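PDB 5TXE: lasso peptide isopeptidase AtxE2 from Asticcacaulis excentricus, which hydrolyses the isopeptide bond of the lasso peptides astexin-2 and astexin-3, opening these threaded substrates into linear peptides. Local coordinates for residues Q605-E610 with N635-K640. The protein carries 1 engineered substitution. Residues are numbered along the deposited sequence.
Sequences QSADEE and NEHHVK
Serine hydrolases of the alpha/beta-hydrolase fold commonly set their acid and histidine on loops that follow neighbouring strands, and AtxE2 illustrates how such loops are locked together. Gln605-Ala607 end a strand, after which the chain turns, Glu610 N bonding Ala607 O (2.9 Å); Asn635-Lys640 form an irregular loop beyond the adjacent parallel strand. The CA atoms come closest at Ala607 and Glu636 (4.9 Å), where Ala607 CB packs on Glu636 CB at 3.6 Å. Three consecutive carboxylates then serve the loop. Asp608 (chi1 p) accepts from two backbone amides, Asn635 N to OD2 (2.8 Å) and Glu636 N to OD1 (3.1 Å). Glu609, extended (t, t), takes His637 ND1 on OE1 at 2.8 Å, and water 1 joins that OE1 to His638 N. Glu610 (m, t) accepts His638 ND1 on OE2 (2.8 Å), while water 2 bridges Glu610 OE1 (2.7 Å) and His638 O (2.8 Å). Lys640 satisfies Gln605 O through NZ (2.8 Å) and salt-bridges Glu451. Glu610 and His638 are assigned to the charge relay; His638 lies beside Ala527, engineered at the nucleophile position, and its NE2 bonds the bound peptide's backbone. With ND1 donating to Glu610, the imidazole points NE2 toward the substrate, consistent with general-base catalysis in the inferred native triad.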
loop_
_atom_site.group_PDB
_atom_site.type_symbol
_atom_site.label_atom_id
_atom_site.label_comp_id
_atom_site.label_asym_id
_atom_site.label_seq_id
_atom_site.Cartn_x
_atom_site.Cartn_y
_atom_site.Cartn_z
ATOM N N GLN A 605 16.146 5.037 8.368
ATOM C CA GLN A 605 16.599 4.028 7.428
ATOM C C GLN A 605 16.058 4.450 6.102
ATOM O O GLN A 605 14.932 4.073 5.719
ATOM C CB GLN A 605 16.104 2.661 7.847
ATOM C CG GLN A 605 16.748 2.192 9.145
ATOM C CD GLN A 605 16.908 0.695 9.252
ATOM O OE1 GLN A 605 17.837 0.114 8.634
ATOM N NE2 GLN A 605 16.086 0.052 10.091
ATOM N N SER A 606 16.820 5.294 5.406
ATOM C CA SER A 606 16.305 5.986 4.232
ATOM C C SER A 606 16.760 5.393 2.907
ATOM O O SER A 606 17.884 4.943 2.776
ATOM C CB SER A 606 16.770 7.456 4.300
ATOM O OG SER A 606 16.235 8.238 3.261
ATOM N N ALA A 607 15.893 5.452 1.917
ATOM C CA ALA A 607 16.291 5.292 0.522
ATOM C C ALA A 607 17.193 6.437 0.114
ATOM O O ALA A 607 17.013 7.553 0.621
ATOM C CB ALA A 607 15.067 5.290 -0.360
ATOM N N ASP A 608 18.186 6.168 -0.738
ATOM C CA ASP A 608 18.972 7.223 -1.300
ATOM C C ASP A 608 18.097 8.257 -1.966
ATOM O O ASP A 608 18.386 9.450 -1.952
ATOM C CB ASP A 608 20.087 6.740 -2.248
ATOM C CG ASP A 608 19.596 5.860 -3.401
ATOM O OD1 ASP A 608 18.373 5.517 -3.549
ATOM O OD2 ASP A 608 20.496 5.482 -4.191
ATOM N N GLU A 609 17.033 7.821 -2.552
ATOM C CA GLU A 609 16.133 8.739 -3.251
ATOM C C GLU A 609 15.382 9.698 -2.292
ATOM O O GLU A 609 14.773 10.654 -2.753
ATOM C CB GLU A 609 15.182 7.895 -4.068
ATOM C CG GLU A 609 14.207 8.623 -4.938
ATOM C CD GLU A 609 13.550 7.711 -5.993
ATOM O OE1 GLU A 609 12.393 7.282 -5.764
ATOM O OE2 GLU A 609 14.197 7.409 -7.028
ATOM N N GLU A 610 15.495 9.514 -0.973
ATOM C CA GLU A 610 14.880 10.459 -0.039
ATOM C C GLU A 610 15.836 11.031 0.950
ATOM O O GLU A 610 15.439 11.929 1.702
ATOM C CB GLU A 610 13.742 9.783 0.750
ATOM C CG GLU A 610 12.591 9.333 -0.146
ATOM C CD GLU A 610 11.390 8.797 0.649
ATOM O OE1 GLU A 610 11.552 7.966 1.608
ATOM O OE2 GLU A 610 10.258 9.172 0.270
ATOM N N ASN A 635 19.829 2.807 -4.657
ATOM C CA ASN A 635 18.838 2.465 -5.653
ATOM C C ASN A 635 17.492 1.974 -5.005
ATOM O O ASN A 635 16.963 0.919 -5.367
ATOM C CB ASN A 635 19.401 1.405 -6.605
ATOM C CG ASN A 635 18.492 1.194 -7.806
ATOM O OD1 ASN A 635 17.714 2.064 -8.135
ATOM N ND2 ASN A 635 18.514 0.026 -8.394
ATOM N N GLU A 636 16.956 2.775 -4.082
ATOM C CA GLU A 636 15.759 2.432 -3.400
ATOM C C GLU A 636 14.741 3.547 -3.559
ATOM O O GLU A 636 15.034 4.584 -4.088
ATOM C CB GLU A 636 16.012 2.222 -1.935
ATOM C CG GLU A 636 16.503 0.841 -1.592
ATOM C CD GLU A 636 15.443 -0.223 -1.834
ATOM O OE1 GLU A 636 14.321 0.133 -2.226
ATOM O OE2 GLU A 636 15.769 -1.435 -1.663
ATOM N N HIS A 637 13.526 3.288 -3.089
ATOM C CA HIS A 637 12.422 4.204 -3.266
ATOM C C HIS A 637 11.714 4.369 -1.910
ATOM O O HIS A 637 12.051 3.744 -0.908
ATOM C CB HIS A 637 11.460 3.667 -4.330
ATOM C CG HIS A 637 12.088 3.504 -5.649
ATOM N ND1 HIS A 637 12.447 4.582 -6.419
ATOM C CD2 HIS A 637 12.564 2.408 -6.281
ATOM C CE1 HIS A 637 13.060 4.152 -7.507
ATOM N NE2 HIS A 637 13.176 2.838 -7.424
ATOM N N HIS A 638 10.769 5.272 -1.925
ATOM C CA HIS A 638 9.906 5.628 -0.803
ATOM C C HIS A 638 9.427 4.406 -0.053
ATOM O O HIS A 638 9.512 4.377 1.167
ATOM C CB HIS A 638 8.743 6.431 -1.429
ATOM C CG HIS A 638 7.675 6.834 -0.494
ATOM N ND1 HIS A 638 7.871 7.785 0.468
ATOM C CD2 HIS A 638 6.368 6.471 -0.414
ATOM C CE1 HIS A 638 6.745 7.962 1.141
ATOM N NE2 HIS A 638 5.822 7.167 0.630
ATOM N N VAL A 639 9.001 3.383 -0.779
ATOM C CA VAL A 639 8.838 2.018 -0.244
ATOM C C VAL A 639 9.963 1.131 -0.836
ATOM O O VAL A 639 10.223 1.194 -2.056
ATOM C CB VAL A 639 7.466 1.495 -0.674
ATOM C CG1 VAL A 639 7.330 0.013 -0.433
ATOM C CG2 VAL A 639 6.378 2.265 0.070
ATOM N N LYS A 640 10.616 0.313 -0.015
ATOM C CA LYS A 640 11.809 -0.393 -0.452
ATOM C C LYS A 640 11.430 -1.656 -1.171
ATOM O O LYS A 640 10.422 -2.206 -0.880
ATOM C CB LYS A 640 12.771 -0.677 0.688
ATOM C CG LYS A 640 13.328 0.579 1.306
ATOM C CD LYS A 640 14.180 0.263 2.514
ATOM C CE LYS A 640 14.769 1.510 3.145
ATOM N NZ LYS A 640 13.768 2.291 3.933
HETATM O O HOH W 1 10.299 7.026 -4.425
HETATM O O HOH W 2 9.865 6.455 3.006
#